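Local structure of major pilin backbone protein T-antigen, T13 (Streptococcus pyogenes, 6BBT) at residues I13-M17 / T30-T34; L180-A184 / V205-E210. The protein serves as the major backbone pilin (T-antigen) of the streptococcal pilus, probably polymerising into the pilus shaft as a covalently stiffened building block. The contacts are given in a common frame with arbitrary orientation. Numbering follows the deposited sequence.

Contact 1 (I13-M17 / T30-T34); sequences ITKSM and TFTFT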
# COMPACT_ATOMS: atom_id res chain seq x y z
N ILE A 13 3.16 19.22 -2.89
CA ILE A 13 3.61 17.92 -2.39
C ILE A 13 3.44 16.90 -3.52
O ILE A 13 2.39 16.86 -4.18
CB ILE A 13 2.77 17.42 -1.18
CG1 ILE A 13 2.64 18.47 -0.07
CG2 ILE A 13 3.35 16.12 -0.63
CD1 ILE A 13 3.94 18.86 0.61
N THR A 14 4.46 16.08 -3.74
CA THR A 14 4.37 14.98 -4.69
C THR A 14 4.47 13.68 -3.91
O THR A 14 5.27 13.55 -3.00
CB THR A 14 5.49 15.04 -5.74
OG1 THR A 14 5.26 16.17 -6.58
CG2 THR A 14 5.50 13.77 -6.66
N LYS A 15 3.63 12.73 -4.27
CA LYS A 15 3.70 11.39 -3.74
C LYS A 15 3.98 10.47 -4.90
O LYS A 15 3.26 10.50 -5.88
CB LYS A 15 2.37 11.01 -3.09
CG LYS A 15 2.30 9.58 -2.60
CD LYS A 15 3.33 9.26 -1.53
CE LYS A 15 3.24 7.82 -1.08
NZ LYS A 15 4.16 7.48 0.04
N SER A 16 5.00 9.64 -4.77
CA SER A 16 5.28 8.59 -5.73
C SER A 16 5.14 7.25 -5.04
O SER A 16 5.74 7.03 -3.98
CB SER A 16 6.68 8.72 -6.31
OG SER A 16 6.79 9.96 -7.00
N MET A 17 4.33 6.37 -5.61
CA MET A 17 4.26 4.99 -5.17
C MET A 17 5.15 4.20 -6.13
O MET A 17 4.99 4.32 -7.34
CB MET A 17 2.83 4.46 -5.24
CG MET A 17 2.69 3.02 -4.77
SD MET A 17 2.83 2.92 -2.98
CE MET A 17 1.10 2.80 -2.49
N THR A 30 -5.06 5.88 1.34
CA THR A 30 -4.71 7.30 1.27
C THR A 30 -3.38 7.48 1.96
O THR A 30 -3.01 6.66 2.81
CB THR A 30 -5.75 8.22 1.94
OG1 THR A 30 -5.86 7.85 3.31
CG2 THR A 30 -7.10 8.05 1.27
N PHE A 31 -2.66 8.50 1.57
CA PHE A 31 -1.50 8.96 2.32
C PHE A 31 -1.79 10.37 2.80
O PHE A 31 -2.34 11.18 2.06
CB PHE A 31 -0.23 8.93 1.47
CG PHE A 31 0.16 7.56 1.07
CD1 PHE A 31 0.98 6.81 1.90
CD2 PHE A 31 -0.36 6.97 -0.06
CE1 PHE A 31 1.33 5.52 1.56
CE2 PHE A 31 -0.02 5.67 -0.40
CZ PHE A 31 0.82 4.94 0.42
N THR A 32 -1.40 10.66 4.04
CA THR A 32 -1.67 11.93 4.66
C THR A 32 -0.36 12.61 5.00
O THR A 32 0.52 12.01 5.60
CB THR A 32 -2.52 11.71 5.93
OG1 THR A 32 -3.80 11.24 5.53
CG2 THR A 32 -2.70 13.02 6.72
N PHE A 33 -0.25 13.87 4.60
CA PHE A 33 0.90 14.69 4.94
C PHE A 33 0.45 15.71 5.99
O PHE A 33 -0.68 16.21 5.94
CB PHE A 33 1.43 15.35 3.68
CG PHE A 33 1.47 14.41 2.53
CD1 PHE A 33 2.39 13.39 2.52
CD2 PHE A 33 0.49 14.45 1.55
CE1 PHE A 33 2.39 12.45 1.50
CE2 PHE A 33 0.50 13.53 0.51
CZ PHE A 33 1.45 12.53 0.50
N THR A 34 1.33 15.97 6.94
CA THR A 34 1.07 16.85 8.05
C THR A 34 2.08 17.98 8.00
O THR A 34 3.25 17.75 7.72
CB THR A 34 1.24 16.13 9.40
OG1 THR A 34 0.50 14.92 9.39
CG2 THR A 34 0.72 17.00 10.53

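Contact 2 (L180-A184 / V205-E210); sequences LILEA and VVIGQE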
# COMPACT_ATOMS: atom_id res chain seq x y z
N LEU A 180 -11.67 -21.82 -4.82
CA LEU A 180 -10.99 -20.77 -4.13
C LEU A 180 -11.81 -19.50 -4.25
O LEU A 180 -12.35 -19.19 -5.31
CB LEU A 180 -9.62 -20.56 -4.76
CG LEU A 180 -8.73 -19.44 -4.24
CD1 LEU A 180 -8.17 -19.75 -2.86
CD2 LEU A 180 -7.63 -19.20 -5.25
N ILE A 181 -11.88 -18.75 -3.15
CA ILE A 181 -12.46 -17.42 -3.17
C ILE A 181 -11.49 -16.49 -2.44
O ILE A 181 -10.96 -16.82 -1.38
CB ILE A 181 -13.90 -17.40 -2.60
CG1 ILE A 181 -14.46 -15.98 -2.56
CG2 ILE A 181 -13.95 -17.98 -1.21
CD1 ILE A 181 -15.98 -15.96 -2.49
N LEU A 182 -11.18 -15.37 -3.08
CA LEU A 182 -10.43 -14.30 -2.45
C LEU A 182 -11.48 -13.30 -2.01
O LEU A 182 -12.22 -12.78 -2.85
CB LEU A 182 -9.47 -13.68 -3.45
CG LEU A 182 -8.50 -14.60 -4.19
CD1 LEU A 182 -7.61 -13.74 -5.05
CD2 LEU A 182 -7.66 -15.43 -3.25
N GLU A 183 -11.59 -13.04 -0.71
CA GLU A 183 -12.64 -12.13 -0.23
C GLU A 183 -12.14 -10.72 -0.40
O GLU A 183 -10.97 -10.45 -0.17
CB GLU A 183 -12.97 -12.34 1.25
CG GLU A 183 -13.31 -13.75 1.66
CD GLU A 183 -14.66 -14.22 1.20
OE1 GLU A 183 -14.97 -15.39 1.49
OE2 GLU A 183 -15.43 -13.44 0.57
N ALA A 184 -13.03 -9.82 -0.79
CA ALA A 184 -12.70 -8.40 -0.84
C ALA A 184 -12.34 -7.85 0.56
O ALA A 184 -12.83 -8.34 1.59
CB ALA A 184 -13.85 -7.62 -1.47
N VAL A 205 -8.08 -14.51 -11.56
CA VAL A 205 -9.04 -14.78 -10.51
C VAL A 205 -9.68 -13.44 -10.15
O VAL A 205 -8.98 -12.48 -9.87
CB VAL A 205 -8.35 -15.39 -9.28
CG1 VAL A 205 -9.37 -15.63 -8.16
CG2 VAL A 205 -7.66 -16.68 -9.67
N VAL A 206 -11.00 -13.36 -10.18
CA VAL A 206 -11.69 -12.15 -9.80
C VAL A 206 -11.98 -12.21 -8.30
O VAL A 206 -12.57 -13.18 -7.80
CB VAL A 206 -13.01 -11.96 -10.59
CG1 VAL A 206 -13.70 -10.66 -10.18
CG2 VAL A 206 -12.74 -11.98 -12.08
N ILE A 207 -11.58 -11.16 -7.58
CA ILE A 207 -11.83 -11.04 -6.14
C ILE A 207 -13.33 -11.02 -5.87
O ILE A 207 -14.07 -10.34 -6.54
CB ILE A 207 -11.19 -9.78 -5.56
CG1 ILE A 207 -9.66 -9.95 -5.55
CG2 ILE A 207 -11.69 -9.51 -4.14
CD1 ILE A 207 -8.90 -8.70 -5.20
N GLY A 208 -13.74 -11.81 -4.89
CA GLY A 208 -15.12 -11.83 -4.38
C GLY A 208 -16.06 -12.80 -5.03
O GLY A 208 -17.28 -12.63 -4.91
N GLN A 209 -15.52 -13.78 -5.75
CA GLN A 209 -16.35 -14.85 -6.35
C GLN A 209 -15.57 -16.14 -6.41
O GLN A 209 -14.35 -16.14 -6.46
CB GLN A 209 -16.85 -14.46 -7.76
CG GLN A 209 -15.75 -14.37 -8.81
CD GLN A 209 -16.17 -13.71 -10.11
OE1 GLN A 209 -16.63 -12.57 -10.13
NE2 GLN A 209 -15.99 -14.42 -11.21
N GLU A 210 -16.29 -17.25 -6.42
CA GLU A 210 -15.71 -18.56 -6.46
C GLU A 210 -14.93 -18.78 -7.75
O GLU A 210 -15.40 -18.42 -8.83
CB GLU A 210 -16.80 -19.62 -6.34
CG GLU A 210 -17.43 -19.63 -4.96
CD GLU A 210 -18.31 -20.85 -4.71
OE1 GLU A 210 -18.60 -21.62 -5.65
OE2 GLU A 210 -18.71 -21.02 -3.55
O HOH W 1 -12.18 -14.98 -5.75

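Contact 1 (I13-M17 / T30-T34)
This is a face-to-face packing of two sheets through the core of the N-terminal beta sandwich. The strands run at 145° with axes 9.8 Å apart, too far for backbone pairing, so no hydrogen bond joins them and side chains fill the gap. Ile-13 and Lys-15 on one strand face Phe-31 and Phe-33 on the other. Ile-13 CG2 lies almost centrally over the face of the Phe-33 ring, 4.0 Å from Phe-33 CD2, and Phe-150 meets this ring as well. Lys-15 stretches its aliphatic chain past Phe-33, with CB 4.0 Å from Phe-33 CZ, and then lays its end over the Phe-31 face, its CE making a CH-pi contact. Its NZ, 3.9 Å from the Phe-31 ring centroid, has cation-pi geometry, but it is bonded to CG of Asn-152 and so belongs to an amide, not to a charged ammonium group. Met-17 CE closes the Phe-31 edge, 3.6 Å from CZ. Glu-101, on the strand beside 29-37, takes a hydrogen bond from NZ. A Lys-Asn crosslink held among aromatic rings with a neighbouring glutamate is the hallmark of the intramolecular isopeptide site of Spy0128-like pilin domains.

Contact 2 (L180-A184 / V205-E210)
A single direct backbone hydrogen bond joins these segments: Gly-208 N donates to Leu-182 O at 2.7 Å, with a somewhat bent angle of 141°. It ties strand 176-183 to a type II beta turn running from Val-206 to Gln-209. Gly-208 takes the third position of that turn with a positive phi of 91°, a conformation that suits glycine, and its amide is left pointing at the strand. Around this bond the polar work passes to a water. It accepts from Leu-182 N (2.9 Å) and donates to Val-206 O (2.8 Å) and Gln-209 O (2.6 Å), satisfying three backbone groups where the turn has curled away from the strand. Regular antiparallel pairing begins just beyond, where Leu-180 bonds to Tyr-211 at the start of the next strand.

Apolar side chains add a second layer of contact. Leu-182 points its side chain at the other segment, its CD1 4.0 Å from Val-205 CG1 and its CB 4.3 Å from Ile-207 CG1. Ile-207 also reaches Ala-184, its CG2 3.9 Å from Ala-184 CB. On the more open side, Ile-181 rests along the turn backbone, its CD1 4.1 Å from Gly-208 C. Ile-207 further touches Leu-25, a residue of the N-terminal domain.

Strand 201-206 and strand 211-215 belong to different sheets, so the connection between them is a beta arch, here built on a type II turn and sealed by a buried leucine and a bridging water at the edge of the second pilin domain.

Overall arrangement
The two contacts illustrate how one elongated pilin varies its means of joining beta sheets. Contact 1 is wholly buried in the N-terminal domain and depends on aromatic packing around a covalent crosslink; contact 2 is only partly buried, belongs to the C-terminal domain and uses backbone polarity, a water and aliphatic side chains. The centres of contact 1 and contact 2 lie about 30 Å apart and the nearest atoms of contact 1 and contact 2 about 15 Å apart, so they do not touch. Strand 148-166 nevertheless extends between the domains, in a sheet that includes strands from both contacts. The loop between the segments of contact 1 approaches both places: Met-26 meets Met-17, and Leu-25 meets Ile-207.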